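PDB 3QZ6: HpcH/HpaI aldolase from Desulfitobacterium hafniense, which belongs to the HpcH/HpaI aldolase family and folds as a TIM barrel, with a second copy of the chain completing a dimer. Local coordinates for residues V210-M222 against A225-G237. Sequence-based numbering, arbitrary orientation.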
loop_
_atom_site.group_PDB
_atom_site.type_symbol
_atom_site.label_atom_id
_atom_site.label_comp_id
_atom_site.label_asym_id
_atom_site.label_seq_id
_atom_site.Cartn_x
_atom_site.Cartn_y
_atom_site.Cartn_z
ATOM N N VAL A 210 12.945 26.086 10.039
ATOM C CA VAL A 210 12.589 24.833 10.692
ATOM C C VAL A 210 13.517 23.698 10.257
ATOM O O VAL A 210 13.887 23.586 9.091
ATOM C CB VAL A 210 11.114 24.451 10.424
ATOM C CG1 VAL A 210 10.830 23.024 10.878
ATOM C CG2 VAL A 210 10.178 25.425 11.112
ATOM N N LYS A 211 13.888 22.856 11.207
ATOM C CA LYS A 211 14.763 21.732 10.926
ATOM C C LYS A 211 13.951 20.462 10.655
ATOM O O LYS A 211 13.015 20.148 11.387
ATOM C CB LYS A 211 15.743 21.541 12.091
ATOM C CG LYS A 211 16.794 22.658 12.159
ATOM C CD LYS A 211 17.645 22.606 13.424
ATOM C CE LYS A 211 16.802 22.827 14.670
ATOM N NZ LYS A 211 17.651 23.309 15.803
ATOM N N GLY A 212 14.294 19.759 9.581
ATOM C CA GLY A 212 13.605 18.528 9.223
ATOM C C GLY A 212 14.604 17.391 9.182
ATOM O O GLY A 212 15.812 17.626 9.193
ATOM N N PHE A 213 14.116 16.157 9.174
ATOM C CA PHE A 213 15.008 15.007 9.076
ATOM C C PHE A 213 14.285 13.824 8.458
ATOM O O PHE A 213 13.141 13.542 8.801
ATOM C CB PHE A 213 15.533 14.613 10.453
ATOM C CG PHE A 213 16.682 13.637 10.409
ATOM C CD1 PHE A 213 17.983 14.088 10.250
ATOM C CD2 PHE A 213 16.461 12.273 10.540
ATOM C CE1 PHE A 213 19.052 13.195 10.214
ATOM C CE2 PHE A 213 17.524 11.371 10.504
ATOM C CZ PHE A 213 18.824 11.838 10.346
ATOM N N PHE A 214 14.962 13.134 7.549
ATOM C CA PHE A 214 14.421 11.920 6.962
ATOM C C PHE A 214 15.180 10.689 7.403
ATOM O O PHE A 214 16.404 10.632 7.285
ATOM C CB PHE A 214 14.475 11.976 5.438
ATOM C CG PHE A 214 14.063 10.682 4.779
ATOM C CD1 PHE A 214 12.736 10.269 4.804
ATOM C CD2 PHE A 214 15.003 9.871 4.156
ATOM C CE1 PHE A 214 12.347 9.070 4.189
ATOM C CE2 PHE A 214 14.626 8.676 3.550
ATOM C CZ PHE A 214 13.289 8.275 3.564
ATOM N N THR A 215 14.450 9.690 7.880
ATOM C CA THR A 215 15.059 8.389 8.113
ATOM C C THR A 215 14.273 7.322 7.357
ATOM O O THR A 215 13.038 7.302 7.377
ATOM C CB THR A 215 15.220 8.078 9.611
ATOM O OG1 THR A 215 16.073 6.938 9.766
ATOM C CG2 THR A 215 13.879 7.814 10.258
ATOM N N ALA A 216 15.000 6.461 6.655
ATOM C CA ALA A 216 14.406 5.617 5.623
ATOM C C ALA A 216 13.787 4.341 6.151
ATOM O O ALA A 216 12.855 3.797 5.547
ATOM C CB ALA A 216 15.438 5.290 4.545
ATOM N N ALA A 217 14.305 3.852 7.269
ATOM C CA ALA A 217 13.883 2.552 7.765
ATOM C C ALA A 217 13.457 2.529 9.235
ATOM O O ALA A 217 12.295 2.223 9.538
ATOM C CB ALA A 217 14.970 1.510 7.506
ATOM N N ASP A 218 14.386 2.833 10.144
ATOM C CA ASP A 218 14.140 2.590 11.571
ATOM C C ASP A 218 13.664 3.819 12.342
ATOM O O ASP A 218 14.431 4.744 12.592
ATOM C CB ASP A 218 15.363 1.973 12.250
ATOM C CG ASP A 218 15.087 1.571 13.700
ATOM O OD1 ASP A 218 13.898 1.471 14.087
ATOM O OD2 ASP A 218 16.063 1.348 14.450
ATOM N N ALA A 219 12.394 3.801 12.736
ATOM C CA ALA A 219 11.764 4.947 13.376
ATOM C C ALA A 219 12.580 5.473 14.562
ATOM O O ALA A 219 12.633 6.681 14.804
ATOM C CB ALA A 219 10.354 4.595 13.810
ATOM N N ALA A 220 13.219 4.572 15.299
ATOM C CA ALA A 220 14.003 4.980 16.468
ATOM C C ALA A 220 15.141 5.948 16.112
ATOM O O ALA A 220 15.507 6.808 16.914
ATOM C CB ALA A 220 14.537 3.755 17.211
ATOM N N LYS A 221 15.689 5.824 14.906
ATOM C CA LYS A 221 16.781 6.700 14.481
ATOM C C LYS A 221 16.345 8.160 14.400
ATOM O O LYS A 221 17.180 9.047 14.212
ATOM C CB LYS A 221 17.349 6.266 13.130
ATOM C CG LYS A 221 17.652 4.783 13.030
ATOM C CD LYS A 221 18.883 4.403 13.821
ATOM C CE LYS A 221 20.151 4.842 13.112
ATOM N NZ LYS A 221 21.355 4.551 13.947
HETATM N N MSE A 222 15.044 8.417 14.520
HETATM C CA MSE A 222 14.563 9.796 14.512
HETATM C C MSE A 222 14.942 10.526 15.810
HETATM O O MSE A 222 14.875 11.747 15.883
HETATM C CB MSE A 222 13.044 9.856 14.306
HETATM C CG MSE A 222 12.541 11.260 13.976
HETATM SE SE MSE A 222 12.874 11.777 12.102
HETATM C CE MSE A 222 11.710 10.398 11.378
ATOM N N ALA A 225 17.320 13.502 15.553
ATOM C CA ALA A 225 16.792 14.768 15.053
ATOM C C ALA A 225 15.924 15.448 16.103
ATOM O O ALA A 225 15.959 16.674 16.271
ATOM C CB ALA A 225 15.985 14.530 13.769
ATOM N N VAL A 226 15.131 14.647 16.802
ATOM C CA VAL A 226 14.236 15.180 17.825
ATOM C C VAL A 226 15.030 15.862 18.949
ATOM O O VAL A 226 14.669 16.954 19.401
ATOM C CB VAL A 226 13.305 14.080 18.374
ATOM C CG1 VAL A 226 12.590 14.550 19.639
ATOM C CG2 VAL A 226 12.291 13.661 17.289
ATOM N N GLU A 227 16.121 15.231 19.377
ATOM C CA GLU A 227 17.034 15.837 20.361
ATOM C C GLU A 227 17.491 17.227 19.930
ATOM O O GLU A 227 17.725 18.111 20.759
ATOM C CB GLU A 227 18.293 14.980 20.522
ATOM C CG GLU A 227 18.191 13.831 21.494
ATOM C CD GLU A 227 19.516 13.099 21.646
ATOM O OE1 GLU A 227 20.394 13.253 20.764
ATOM O OE2 GLU A 227 19.679 12.375 22.649
ATOM N N ARG A 228 17.640 17.409 18.624
ATOM C CA ARG A 228 18.210 18.640 18.101
ATOM C C ARG A 228 17.156 19.665 17.674
ATOM O O ARG A 228 17.479 20.665 17.044
ATOM C CB ARG A 228 19.187 18.314 16.971
ATOM C CG ARG A 228 20.476 17.688 17.499
ATOM C CD ARG A 228 21.279 16.984 16.426
ATOM N NE ARG A 228 22.512 16.443 16.994
ATOM C CZ ARG A 228 22.565 15.378 17.787
ATOM N NH1 ARG A 228 21.452 14.727 18.110
ATOM N NH2 ARG A 228 23.734 14.962 18.268
ATOM N N GLY A 229 15.903 19.419 18.039
ATOM C CA GLY A 229 14.849 20.400 17.844
ATOM C C GLY A 229 14.201 20.362 16.468
ATOM O O GLY A 229 13.507 21.293 16.074
ATOM N N ALA A 230 14.438 19.290 15.725
ATOM C CA ALA A 230 13.808 19.132 14.414
ATOM C C ALA A 230 12.300 18.953 14.578
ATOM O O ALA A 230 11.861 18.058 15.297
ATOM C CB ALA A 230 14.396 17.935 13.710
ATOM N N GLN A 231 11.507 19.794 13.915
ATOM C CA GLN A 231 10.050 19.657 13.971
ATOM C C GLN A 231 9.463 18.872 12.791
ATOM O O GLN A 231 8.395 18.256 12.917
ATOM C CB GLN A 231 9.372 21.023 14.023
ATOM C CG GLN A 231 9.694 21.880 15.226
ATOM C CD GLN A 231 9.049 23.248 15.108
ATOM O OE1 GLN A 231 9.713 24.234 14.790
ATOM N NE2 GLN A 231 7.734 23.310 15.340
HETATM N N MSE A 232 10.135 18.916 11.641
HETATM C CA MSE A 232 9.642 18.215 10.455
HETATM C C MSE A 232 10.225 16.813 10.386
HETATM O O MSE A 232 11.339 16.617 9.905
HETATM C CB MSE A 232 9.983 18.980 9.172
HETATM C CG MSE A 232 9.040 20.122 8.853
HETATM SE SE MSE A 232 7.227 19.520 8.401
HETATM C CE MSE A 232 7.574 18.664 6.679
ATOM N N LEU A 233 9.467 15.835 10.867
ATOM C CA LEU A 233 9.969 14.471 10.943
ATOM C C LEU A 233 9.366 13.644 9.821
ATOM O O LEU A 233 8.150 13.501 9.742
ATOM C CB LEU A 233 9.619 13.860 12.300
ATOM C CG LEU A 233 10.010 14.746 13.487
ATOM C CD1 LEU A 233 9.509 14.148 14.802
ATOM C CD2 LEU A 233 11.522 14.969 13.521
ATOM N N LEU A 234 10.230 13.102 8.966
ATOM C CA LEU A 234 9.812 12.357 7.786
ATOM C C LEU A 234 10.355 10.934 7.870
ATOM O O LEU A 234 11.562 10.721 7.796
ATOM C CB LEU A 234 10.367 13.037 6.532
ATOM C CG LEU A 234 9.941 12.414 5.202
ATOM C CD1 LEU A 234 8.432 12.479 5.069
ATOM C CD2 LEU A 234 10.614 13.129 4.021
ATOM N N TRP A 235 9.466 9.960 8.019
ATOM C CA TRP A 235 9.893 8.582 8.270
ATOM C C TRP A 235 9.373 7.607 7.223
ATOM O O TRP A 235 8.164 7.499 7.004
ATOM C CB TRP A 235 9.449 8.122 9.669
ATOM C CG TRP A 235 9.569 6.635 9.848
ATOM C CD1 TRP A 235 10.723 5.912 9.956
ATOM C CD2 TRP A 235 8.496 5.692 9.921
ATOM N NE1 TRP A 235 10.430 4.574 10.082
ATOM C CE2 TRP A 235 9.071 4.416 10.065
ATOM C CE3 TRP A 235 7.106 5.801 9.876
ATOM C CZ2 TRP A 235 8.301 3.261 10.158
ATOM C CZ3 TRP A 235 6.348 4.648 9.972
ATOM C CH2 TRP A 235 6.945 3.404 10.120
ATOM N N SER A 236 10.296 6.910 6.572
ATOM C CA SER A 236 9.956 5.786 5.693
ATOM C C SER A 236 8.964 6.157 4.585
ATOM O O SER A 236 9.000 7.269 4.044
ATOM C CB SER A 236 9.433 4.605 6.529
ATOM O OG SER A 236 9.354 3.420 5.751
ATOM N N GLY A 237 8.074 5.233 4.239
ATOM C CA GLY A 237 7.148 5.480 3.141
ATOM C C GLY A 237 6.287 4.266 2.853
ATOM O O GLY A 237 6.532 3.194 3.406
HETATM O O HOH W 1 12.943 22.839 13.981
#
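F213 is hydrogen-bonded through its backbone to both M232 and L234, and T215 N to L234 O, as neighbouring parallel strands of a TIM barrel. Strands 210-215 and 232-237 are the last two of the eight, joined by a beta-alpha-beta crossover through the short helix 223-227. Backbone bonds run from M232 N to K211 O up to S236 N to T215 O. The packed side lies between sheet and crossover. There M222, a selenomethionine, folds back over strand 232-237. The M222 CG stands anti to the backbone N (chi1 -167°), and the chain then bends at chi2 and chi3. M222 SE lies 3.7 Å from L233 CD2. M222 CE is 3.6 Å from W235 CB. Beside it, A225 CB presses on F213 CB at 3.3 Å. On the other sheet face, F214 CD1 meets L234 CG at 3.5 Å, while S236 O lies at the ring edge.

The start of strand 210-215 is looser and wetter. K211 NZ bonds R228 O at 2.9 Å and also pairs with D205. One water links K211 N to G229 O; G229 is the C-prime residue of the Schellman motif that ends helix 223-227.

At the far end, the exposed A216-D218 loop turns past W235. S236 CB sits over one indole face and A219 CB over the opposite one. Y245 of the second subunit also stacks on W235. W235 NE1 donates to A217 O at 3.0 Å, approaching from above the carbonyl plane.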